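Local coordinates for protein arginyl-trna synthetase (Thermus thermophilus, PDB 1IQ0) that probably attaches L-arginine to its cognate tRNA(Arg) at the expense of ATP, working as a monomeric class I aminoacyl-tRNA synthetase, at residues H228-W239 / Y324-S335; R443-P451 / P525-L533. All coordinates share one frame; numbering follows the deposited sequence.

Contact 1 (H228-W239 / Y324-S335); sequences HALNARYDLLVW and YENPYYPGLRTS
In the mixed sheet of the class I catalytic domain, Leu236 pairs with Arg333 and Leu237 with Thr334 as parallel neighbours, the axes of strands 236-239 and 333-335 approaching to 4.6 Å. The evidence for the register is a ladder of backbone bonds: Arg333 N to Asp235 O, Leu237 N to Arg333 O (2.8 Å) and Ser335 N to Leu237 O. At its far end a chi1 of 57° sets Ser335 OG between its own backbone N and carbonyl carbon, where it takes a nearly linear bond from Trp239 N (2.9 Å); the same hydroxyl also bonds Asp242. Trp239 NE1 reaches Thr334 OG1 at 2.8 Å, but the bend makes this bond weak. Leu237 divides its branches: CD2 sits 3.6 Å from the centroid of the Tyr324 ring, squarely over one face in a CH-pi contact, while CD1 meets both methyls of Leu332.

Ahead of the strands, the Tyr329 ring is clasped in an aromatic cluster. The edges of His228 (edge-to-face, planes at 80°) and Tyr234 (offset edge-to-face, 85°) point at its opposite faces. Its OH donates to Ala232 O (2.8 Å) from above the carbonyl plane, close to the end of helix 213-229. A phenylalanine in place of Tyr329 would probably keep both edge-to-face contacts but leave Ala232 O without this donor and the connection after the helix less firmly tied. Backbone pairing thus fixes the strands, whereas perpendicular rings and one phenolic bond fasten the loop 324-332 to the chain leaving the helix.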
loop_
_atom_site.group_PDB
_atom_site.type_symbol
_atom_site.label_atom_id
_atom_site.label_comp_id
_atom_site.label_asym_id
_atom_site.label_seq_id
_atom_site.Cartn_x
_atom_site.Cartn_y
_atom_site.Cartn_z
ATOM N N HIS A 228 -8.347 12.749 3.489
ATOM C CA HIS A 228 -8.709 13.189 2.150
ATOM C C HIS A 228 -7.556 13.951 1.487
ATOM O O HIS A 228 -7.257 13.733 0.315
ATOM C CB HIS A 228 -9.946 14.089 2.212
ATOM C CG HIS A 228 -10.400 14.577 0.872
ATOM N ND1 HIS A 228 -11.004 13.753 -0.056
ATOM C CD2 HIS A 228 -10.298 15.794 0.286
ATOM C CE1 HIS A 228 -11.252 14.442 -1.155
ATOM N NE2 HIS A 228 -10.833 15.682 -0.975
ATOM N N ALA A 229 -6.908 14.836 2.238
ATOM C CA ALA A 229 -5.798 15.619 1.695
ATOM C C ALA A 229 -4.608 14.729 1.371
ATOM O O ALA A 229 -3.744 15.110 0.588
ATOM C CB ALA A 229 -5.380 16.705 2.682
ATOM N N LEU A 230 -4.553 13.548 1.983
ATOM C CA LEU A 230 -3.458 12.623 1.717
ATOM C C LEU A 230 -3.790 11.749 0.516
ATOM O O LEU A 230 -3.026 10.867 0.151
ATOM C CB LEU A 230 -3.188 11.748 2.941
ATOM C CG LEU A 230 -2.513 12.454 4.118
ATOM C CD1 LEU A 230 -2.446 11.509 5.311
ATOM C CD2 LEU A 230 -1.112 12.908 3.710
ATOM N N ASN A 231 -4.943 12.015 -0.088
ATOM C CA ASN A 231 -5.431 11.290 -1.259
ATOM C C ASN A 231 -5.645 9.794 -0.997
ATOM O O ASN A 231 -5.366 8.951 -1.846
ATOM C CB ASN A 231 -4.485 11.510 -2.451
ATOM C CG ASN A 231 -5.089 11.037 -3.774
ATOM O OD1 ASN A 231 -6.299 11.147 -4.000
ATOM N ND2 ASN A 231 -4.242 10.520 -4.658
ATOM N N ALA A 232 -6.149 9.485 0.195
ATOM C CA ALA A 232 -6.449 8.108 0.601
ATOM C C ALA A 232 -7.922 7.840 0.282
ATOM O O ALA A 232 -8.741 8.758 0.322
ATOM C CB ALA A 232 -6.202 7.943 2.096
ATOM N N ARG A 233 -8.263 6.593 -0.032
ATOM C CA ARG A 233 -9.652 6.253 -0.357
ATOM C C ARG A 233 -10.233 5.250 0.644
ATOM O O ARG A 233 -9.520 4.386 1.140
ATOM C CB ARG A 233 -9.743 5.656 -1.768
ATOM C CG ARG A 233 -8.762 6.244 -2.778
ATOM C CD ARG A 233 -8.973 5.693 -4.195
ATOM N NE ARG A 233 -9.208 4.248 -4.234
ATOM C CZ ARG A 233 -8.430 3.334 -3.658
ATOM N NH1 ARG A 233 -7.349 3.704 -2.986
ATOM N NH2 ARG A 233 -8.738 2.044 -3.747
ATOM N N TYR A 234 -11.527 5.365 0.940
ATOM C CA TYR A 234 -12.171 4.444 1.875
ATOM C C TYR A 234 -13.540 4.004 1.392
ATOM O O TYR A 234 -14.297 4.799 0.833
ATOM C CB TYR A 234 -12.342 5.081 3.262
ATOM C CG TYR A 234 -11.069 5.611 3.870
ATOM C CD1 TYR A 234 -10.631 6.904 3.591
ATOM C CD2 TYR A 234 -10.286 4.812 4.707
ATOM C CE1 TYR A 234 -9.447 7.394 4.129
ATOM C CE2 TYR A 234 -9.093 5.290 5.247
ATOM C CZ TYR A 234 -8.683 6.584 4.952
ATOM O OH TYR A 234 -7.502 7.059 5.457
ATOM N N ASP A 235 -13.863 2.735 1.621
ATOM C CA ASP A 235 -15.168 2.213 1.239
ATOM C C ASP A 235 -16.059 2.035 2.470
ATOM O O ASP A 235 -17.245 2.369 2.450
ATOM C CB ASP A 235 -15.027 0.862 0.543
ATOM C CG ASP A 235 -14.263 0.955 -0.756
ATOM O OD1 ASP A 235 -13.103 0.494 -0.796
ATOM O OD2 ASP A 235 -14.827 1.499 -1.732
ATOM N N LEU A 236 -15.478 1.513 3.545
ATOM C CA LEU A 236 -16.245 1.244 4.751
ATOM C C LEU A 236 -15.660 1.802 6.038
ATOM O O LEU A 236 -14.449 1.935 6.197
ATOM C CB LEU A 236 -16.394 -0.265 4.937
ATOM C CG LEU A 236 -16.945 -1.111 3.792
ATOM C CD1 LEU A 236 -16.478 -2.554 3.964
ATOM C CD2 LEU A 236 -18.467 -1.016 3.764
ATOM N N LEU A 237 -16.554 2.100 6.963
ATOM C CA LEU A 237 -16.194 2.572 8.287
ATOM C C LEU A 237 -16.875 1.563 9.198
ATOM O O LEU A 237 -18.025 1.219 8.974
ATOM C CB LEU A 237 -16.788 3.955 8.550
ATOM C CG LEU A 237 -15.892 5.192 8.631
ATOM C CD1 LEU A 237 -14.919 5.256 7.481
ATOM C CD2 LEU A 237 -16.789 6.423 8.666
ATOM N N VAL A 238 -16.157 1.053 10.188
ATOM C CA VAL A 238 -16.750 0.137 11.143
ATOM C C VAL A 238 -16.458 0.685 12.531
ATOM O O VAL A 238 -15.299 0.870 12.907
ATOM C CB VAL A 238 -16.186 -1.297 11.025
ATOM C CG1 VAL A 238 -16.665 -2.126 12.198
ATOM C CG2 VAL A 238 -16.674 -1.943 9.729
ATOM N N TRP A 239 -17.523 0.950 13.282
ATOM C CA TRP A 239 -17.420 1.494 14.630
ATOM C C TRP A 239 -17.458 0.411 15.711
ATOM O O TRP A 239 -18.266 -0.520 15.658
ATOM C CB TRP A 239 -18.558 2.510 14.871
ATOM C CG TRP A 239 -18.534 3.700 13.926
ATOM C CD1 TRP A 239 -18.627 3.665 12.563
ATOM C CD2 TRP A 239 -18.366 5.083 14.276
ATOM N NE1 TRP A 239 -18.524 4.931 12.045
ATOM C CE2 TRP A 239 -18.361 5.822 13.071
ATOM C CE3 TRP A 239 -18.215 5.768 15.490
ATOM C CZ2 TRP A 239 -18.210 7.219 13.040
ATOM C CZ3 TRP A 239 -18.066 7.160 15.463
ATOM C CH2 TRP A 239 -18.063 7.867 14.244
ATOM N N TYR A 324 -22.503 7.198 4.868
ATOM C CA TYR A 324 -21.876 8.014 5.897
ATOM C C TYR A 324 -21.859 9.458 5.429
ATOM O O TYR A 324 -21.246 9.778 4.409
ATOM C CB TYR A 324 -20.443 7.555 6.161
ATOM C CG TYR A 324 -19.728 8.385 7.207
ATOM C CD1 TYR A 324 -20.184 8.422 8.527
ATOM C CD2 TYR A 324 -18.596 9.136 6.878
ATOM C CE1 TYR A 324 -19.530 9.181 9.493
ATOM C CE2 TYR A 324 -17.937 9.900 7.831
ATOM C CZ TYR A 324 -18.407 9.918 9.139
ATOM O OH TYR A 324 -17.750 10.665 10.091
ATOM N N GLU A 325 -22.535 10.323 6.179
ATOM C CA GLU A 325 -22.599 11.732 5.842
ATOM C C GLU A 325 -21.232 12.379 6.065
ATOM O O GLU A 325 -20.727 12.418 7.186
ATOM C CB GLU A 325 -23.659 12.432 6.698
ATOM C CG GLU A 325 -23.847 13.902 6.358
ATOM C CD GLU A 325 -24.923 14.572 7.195
ATOM O OE1 GLU A 325 -24.784 14.610 8.436
ATOM O OE2 GLU A 325 -25.910 15.063 6.609
ATOM N N ASN A 326 -20.636 12.871 4.986
ATOM C CA ASN A 326 -19.330 13.516 5.051
ATOM C C ASN A 326 -19.113 14.259 3.739
ATOM O O ASN A 326 -19.688 13.898 2.715
ATOM C CB ASN A 326 -18.231 12.474 5.239
ATOM C CG ASN A 326 -17.881 11.759 3.951
ATOM O OD1 ASN A 326 -16.909 12.103 3.290
ATOM N ND2 ASN A 326 -18.684 10.767 3.583
ATOM N N PRO A 327 -18.277 15.302 3.750
ATOM C CA PRO A 327 -18.037 16.062 2.520
ATOM C C PRO A 327 -16.888 15.585 1.642
ATOM O O PRO A 327 -16.591 16.218 0.629
ATOM C CB PRO A 327 -17.790 17.470 3.044
ATOM C CG PRO A 327 -17.001 17.192 4.294
ATOM C CD PRO A 327 -17.771 16.035 4.926
ATOM N N TYR A 328 -16.257 14.471 1.997
ATOM C CA TYR A 328 -15.114 14.007 1.216
ATOM C C TYR A 328 -15.344 12.788 0.332
ATOM O O TYR A 328 -14.869 12.743 -0.806
ATOM C CB TYR A 328 -13.930 13.736 2.147
ATOM C CG TYR A 328 -13.761 14.788 3.220
ATOM C CD1 TYR A 328 -14.278 14.592 4.500
ATOM C CD2 TYR A 328 -13.128 16.003 2.943
ATOM C CE1 TYR A 328 -14.170 15.577 5.479
ATOM C CE2 TYR A 328 -13.017 16.997 3.917
ATOM C CZ TYR A 328 -13.540 16.777 5.179
ATOM O OH TYR A 328 -13.447 17.756 6.142
ATOM N N TYR A 329 -16.063 11.797 0.847
ATOM C CA TYR A 329 -16.307 10.585 0.076
ATOM C C TYR A 329 -17.786 10.292 -0.110
ATOM O O TYR A 329 -18.453 9.818 0.806
ATOM C CB TYR A 329 -15.643 9.397 0.758
ATOM C CG TYR A 329 -14.208 9.651 1.136
ATOM C CD1 TYR A 329 -13.878 10.136 2.401
ATOM C CD2 TYR A 329 -13.174 9.395 0.230
ATOM C CE1 TYR A 329 -12.545 10.354 2.764
ATOM C CE2 TYR A 329 -11.843 9.611 0.580
ATOM C CZ TYR A 329 -11.537 10.086 1.852
ATOM O OH TYR A 329 -10.227 10.257 2.215
ATOM N N PRO A 330 -18.309 10.553 -1.315
ATOM C CA PRO A 330 -19.717 10.326 -1.651
ATOM C C PRO A 330 -20.176 8.882 -1.453
ATOM O O PRO A 330 -21.293 8.638 -0.998
ATOM C CB PRO A 330 -19.792 10.753 -3.116
ATOM C CG PRO A 330 -18.711 11.809 -3.215
ATOM C CD PRO A 330 -17.590 11.164 -2.448
ATOM N N GLY A 331 -19.314 7.925 -1.787
ATOM C CA GLY A 331 -19.691 6.528 -1.661
ATOM C C GLY A 331 -19.305 5.807 -0.383
ATOM O O GLY A 331 -19.495 4.599 -0.281
ATOM N N LEU A 332 -18.775 6.525 0.598
ATOM C CA LEU A 332 -18.371 5.888 1.848
ATOM C C LEU A 332 -19.571 5.394 2.668
ATOM O O LEU A 332 -20.555 6.112 2.836
ATOM C CB LEU A 332 -17.528 6.865 2.673
ATOM C CG LEU A 332 -16.992 6.403 4.031
ATOM C CD1 LEU A 332 -16.190 5.116 3.876
ATOM C CD2 LEU A 332 -16.123 7.514 4.625
ATOM N N ARG A 333 -19.487 4.159 3.161
ATOM C CA ARG A 333 -20.557 3.578 3.972
ATOM C C ARG A 333 -20.041 3.266 5.380
ATOM O O ARG A 333 -18.892 2.855 5.563
ATOM C CB ARG A 333 -21.109 2.298 3.323
ATOM C CG ARG A 333 -22.044 2.516 2.123
ATOM C CD ARG A 333 -22.438 1.180 1.459
ATOM N NE ARG A 333 -23.399 0.372 2.221
ATOM C CZ ARG A 333 -23.208 -0.904 2.584
ATOM N NH1 ARG A 333 -22.082 -1.549 2.276
ATOM N NH2 ARG A 333 -24.166 -1.561 3.234
ATOM N N THR A 334 -20.900 3.452 6.374
ATOM C CA THR A 334 -20.518 3.219 7.760
ATOM C C THR A 334 -21.425 2.212 8.448
ATOM O O THR A 334 -22.592 2.065 8.086
ATOM C CB THR A 334 -20.598 4.534 8.581
ATOM O OG1 THR A 334 -20.201 4.289 9.938
ATOM C CG2 THR A 334 -22.032 5.070 8.593
ATOM N N SER A 335 -20.884 1.506 9.434
ATOM C CA SER A 335 -21.711 0.594 10.211
ATOM C C SER A 335 -22.586 1.560 11.012
ATOM O O SER A 335 -22.187 2.705 11.258
ATOM C CB SER A 335 -20.860 -0.240 11.167
ATOM O OG SER A 335 -20.099 0.596 12.023
HETATM O O HOH W 1 -18.899 1.369 0.301
#

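Contact 2 (R443-P451 / P525-L533); sequences RFSMVKTEP and PHVLAQYLL
Phe444 and His526 carry this contact in two different ways. With CG anti to its backbone N (chi1 -165°), Phe444 extends its ring from helix 430-448 so that the far end of the ring meets helix 525-544: CZ lies 3.5 Å from Ala529 O, which is near the ring plane, and 3.6 Å from Leu533 CG, the Phe444 and Leu533 side chains crossing at a slant. The Ala529 methyl also takes part: its CB rests 3.7 Å from Lys448 CA, a close approach of side chain to backbone.

The imidazole of His526 instead packs against the chain that leaves helix 430-448. Glu450 CG is 4.0 Å from the His526 ring centroid, over one face and displaced toward the rim, a CH-pi contact. The Pro451 and His526 side chains cross at about a right angle, Pro451 CD 3.8 Å from His526 ND1. Nearer the backbone, His526 CA makes a CA-H...O contact with Val447 O (3.2 Å).

No conventional hydrogen bond joins the segments, so the evidence is for packing by shape. The axes of the segments 443-448 and 525-533 cross at -119° and approach to 8.8 Å, a steep helix-helix crossing that joins the C-terminal end of a catalytic-domain helix to the DALR anticodon-binding domain.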
loop_
_atom_site.group_PDB
_atom_site.type_symbol
_atom_site.label_atom_id
_atom_site.label_comp_id
_atom_site.label_asym_id
_atom_site.label_seq_id
_atom_site.Cartn_x
_atom_site.Cartn_y
_atom_site.Cartn_z
ATOM N N ARG A 443 3.622 11.323 -0.240
ATOM C CA ARG A 443 3.189 9.969 -0.595
ATOM C C ARG A 443 4.329 9.094 -1.095
ATOM O O ARG A 443 4.386 7.900 -0.781
ATOM C CB ARG A 443 2.079 10.005 -1.650
ATOM C CG ARG A 443 0.756 10.533 -1.135
ATOM C CD ARG A 443 0.237 9.717 0.043
ATOM N NE ARG A 443 -0.707 8.664 -0.332
ATOM C CZ ARG A 443 -0.370 7.485 -0.833
ATOM N NH1 ARG A 443 0.916 7.174 -1.039
ATOM N NH2 ARG A 443 -1.319 6.605 -1.116
ATOM N N PHE A 444 5.250 9.672 -1.861
ATOM C CA PHE A 444 6.370 8.881 -2.375
ATOM C C PHE A 444 7.357 8.528 -1.273
ATOM O O PHE A 444 7.852 7.407 -1.206
ATOM C CB PHE A 444 7.117 9.619 -3.495
ATOM C CG PHE A 444 8.020 8.719 -4.292
ATOM C CD1 PHE A 444 7.509 7.939 -5.322
ATOM C CD2 PHE A 444 9.367 8.593 -3.965
ATOM C CE1 PHE A 444 8.323 7.042 -6.016
ATOM C CE2 PHE A 444 10.189 7.702 -4.648
ATOM C CZ PHE A 444 9.665 6.924 -5.675
ATOM N N SER A 445 7.661 9.492 -0.412
ATOM C CA SER A 445 8.586 9.249 0.694
ATOM C C SER A 445 8.074 8.124 1.611
ATOM O O SER A 445 8.817 7.226 1.998
ATOM C CB SER A 445 8.761 10.528 1.515
ATOM O OG SER A 445 9.489 10.271 2.706
ATOM N N MET A 446 6.797 8.183 1.956
ATOM C CA MET A 446 6.193 7.184 2.838
ATOM C C MET A 446 6.177 5.760 2.293
ATOM O O MET A 446 6.053 4.800 3.058
ATOM C CB MET A 446 4.764 7.604 3.185
ATOM C CG MET A 446 4.680 8.823 4.102
ATOM S SD MET A 446 5.589 8.507 5.642
ATOM C CE MET A 446 7.165 9.333 5.264
ATOM N N VAL A 447 6.337 5.602 0.984
ATOM C CA VAL A 447 6.276 4.262 0.423
ATOM C C VAL A 447 7.499 3.739 -0.349
ATOM O O VAL A 447 7.555 2.559 -0.695
ATOM C CB VAL A 447 4.996 4.144 -0.461
ATOM C CG1 VAL A 447 5.230 4.766 -1.842
ATOM C CG2 VAL A 447 4.578 2.713 -0.562
ATOM N N LYS A 448 8.492 4.583 -0.613
ATOM C CA LYS A 448 9.662 4.106 -1.353
ATOM C C LYS A 448 10.587 3.198 -0.531
ATOM O O LYS A 448 11.336 2.390 -1.087
ATOM C CB LYS A 448 10.474 5.283 -1.887
ATOM C CG LYS A 448 11.349 5.953 -0.856
ATOM C CD LYS A 448 12.329 6.921 -1.513
ATOM C CE LYS A 448 13.230 7.579 -0.481
ATOM N NZ LYS A 448 14.141 8.592 -1.083
ATOM N N THR A 449 10.527 3.329 0.792
ATOM C CA THR A 449 11.376 2.551 1.694
ATOM C C THR A 449 10.675 1.313 2.252
ATOM O O THR A 449 9.553 1.404 2.746
ATOM C CB THR A 449 11.830 3.426 2.879
ATOM O OG1 THR A 449 12.556 4.559 2.384
ATOM C CG2 THR A 449 12.703 2.633 3.838
ATOM N N GLU A 450 11.341 0.164 2.172
ATOM C CA GLU A 450 10.795 -1.093 2.689
ATOM C C GLU A 450 10.186 -0.821 4.053
ATOM O O GLU A 450 10.804 -0.164 4.888
ATOM C CB GLU A 450 11.900 -2.134 2.858
ATOM C CG GLU A 450 12.775 -2.344 1.645
ATOM C CD GLU A 450 13.862 -3.371 1.901
ATOM O OE1 GLU A 450 14.791 -3.470 1.073
ATOM O OE2 GLU A 450 13.779 -4.079 2.930
ATOM N N PRO A 451 8.974 -1.339 4.304
ATOM C CA PRO A 451 8.236 -1.170 5.564
ATOM C C PRO A 451 9.045 -1.501 6.825
ATOM O O PRO A 451 8.901 -0.845 7.855
ATOM C CB PRO A 451 7.040 -2.112 5.391
ATOM C CG PRO A 451 6.849 -2.159 3.904
ATOM C CD PRO A 451 8.264 -2.270 3.409
ATOM N N PRO A 525 4.584 -2.075 -1.920
ATOM C CA PRO A 525 4.526 -0.927 -2.824
ATOM C C PRO A 525 5.894 -0.353 -3.166
ATOM O O PRO A 525 6.075 0.221 -4.251
ATOM C CB PRO A 525 3.662 0.066 -2.057
ATOM C CG PRO A 525 2.689 -0.849 -1.343
ATOM C CD PRO A 525 3.624 -1.922 -0.812
ATOM N N HIS A 526 6.859 -0.499 -2.257
ATOM C CA HIS A 526 8.188 0.047 -2.509
ATOM C C HIS A 526 8.818 -0.498 -3.795
ATOM O O HIS A 526 9.690 0.146 -4.380
ATOM C CB HIS A 526 9.132 -0.197 -1.324
ATOM C CG HIS A 526 9.569 -1.618 -1.172
ATOM N ND1 HIS A 526 8.911 -2.518 -0.362
ATOM C CD2 HIS A 526 10.601 -2.296 -1.729
ATOM C CE1 HIS A 526 9.519 -3.689 -0.424
ATOM N NE2 HIS A 526 10.547 -3.582 -1.246
ATOM N N VAL A 527 8.379 -1.674 -4.236
ATOM C CA VAL A 527 8.915 -2.254 -5.464
ATOM C C VAL A 527 8.444 -1.420 -6.661
ATOM O O VAL A 527 9.181 -1.228 -7.622
ATOM C CB VAL A 527 8.473 -3.729 -5.634
ATOM C CG1 VAL A 527 8.859 -4.241 -7.019
ATOM C CG2 VAL A 527 9.147 -4.593 -4.562
ATOM N N LEU A 528 7.224 -0.905 -6.590
ATOM C CA LEU A 528 6.702 -0.086 -7.676
ATOM C C LEU A 528 7.387 1.273 -7.607
ATOM O O LEU A 528 7.776 1.839 -8.624
ATOM C CB LEU A 528 5.194 0.115 -7.535
ATOM C CG LEU A 528 4.371 0.401 -8.800
ATOM C CD1 LEU A 528 3.261 1.368 -8.440
ATOM C CD2 LEU A 528 5.226 0.971 -9.918
ATOM N N ALA A 529 7.521 1.789 -6.389
ATOM C CA ALA A 529 8.153 3.076 -6.171
ATOM C C ALA A 529 9.559 3.053 -6.747
ATOM O O ALA A 529 9.954 3.968 -7.461
ATOM C CB ALA A 529 8.200 3.391 -4.675
ATOM N N GLN A 530 10.305 1.997 -6.441
ATOM C CA GLN A 530 11.669 1.867 -6.930
ATOM C C GLN A 530 11.685 1.759 -8.459
ATOM O O GLN A 530 12.549 2.333 -9.113
ATOM C CB GLN A 530 12.344 0.648 -6.299
ATOM C CG GLN A 530 13.809 0.471 -6.678
ATOM C CD GLN A 530 14.645 1.708 -6.383
ATOM O OE1 GLN A 530 14.663 2.208 -5.253
ATOM N NE2 GLN A 530 15.338 2.210 -7.403
ATOM N N TYR A 531 10.734 1.028 -9.030
ATOM C CA TYR A 531 10.678 0.911 -10.483
ATOM C C TYR A 531 10.491 2.290 -11.121
ATOM O O TYR A 531 11.082 2.589 -12.161
ATOM C CB TYR A 531 9.514 0.023 -10.937
ATOM C CG TYR A 531 9.284 0.118 -12.432
ATOM C CD1 TYR A 531 10.168 -0.485 -13.334
ATOM C CD2 TYR A 531 8.229 0.871 -12.953
ATOM C CE1 TYR A 531 10.007 -0.336 -14.721
ATOM C CE2 TYR A 531 8.061 1.028 -14.341
ATOM C CZ TYR A 531 8.958 0.420 -15.215
ATOM O OH TYR A 531 8.812 0.569 -16.581
ATOM N N LEU A 532 9.653 3.118 -10.506
ATOM C CA LEU A 532 9.387 4.447 -11.041
ATOM C C LEU A 532 10.627 5.334 -11.001
ATOM O O LEU A 532 10.834 6.150 -11.894
ATOM C CB LEU A 532 8.228 5.104 -10.289
ATOM C CG LEU A 532 6.864 4.428 -10.490
ATOM C CD1 LEU A 532 5.796 5.211 -9.732
ATOM C CD2 LEU A 532 6.517 4.367 -11.977
ATOM N N LEU A 533 11.446 5.177 -9.965
ATOM C CA LEU A 533 12.678 5.948 -9.859
ATOM C C LEU A 533 13.589 5.523 -11.008
ATOM O O LEU A 533 14.165 6.366 -11.698
ATOM C CB LEU A 533 13.380 5.679 -8.524
ATOM C CG LEU A 533 12.828 6.426 -7.306
ATOM C CD1 LEU A 533 13.587 6.019 -6.047
ATOM C CD2 LEU A 533 12.967 7.925 -7.536
#

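Contact 1 and contact 2 have centres 25 Å apart yet touch at one point: Leu230 O, just past helix 213-229, lies 3.2 Å from Arg443 NE, a probable, weak hydrogen bond. Asp130 of helix 120-138 reinforces the junction, its two carboxylate oxygens forming salt bridges with Arg233 of contact 1 and Arg443 of contact 2. That helix starts within the predicted 'HIGH' region, the ATP-site signature of class I synthetases, and Leu128 on it also touches Pro525. Contact 1 lies in the part of the catalytic sheet formed by strands 236-239 and 333-335, contact 2 seats the DALR domain against the catalytic domain, and helix 120-138 connects both with the signature region.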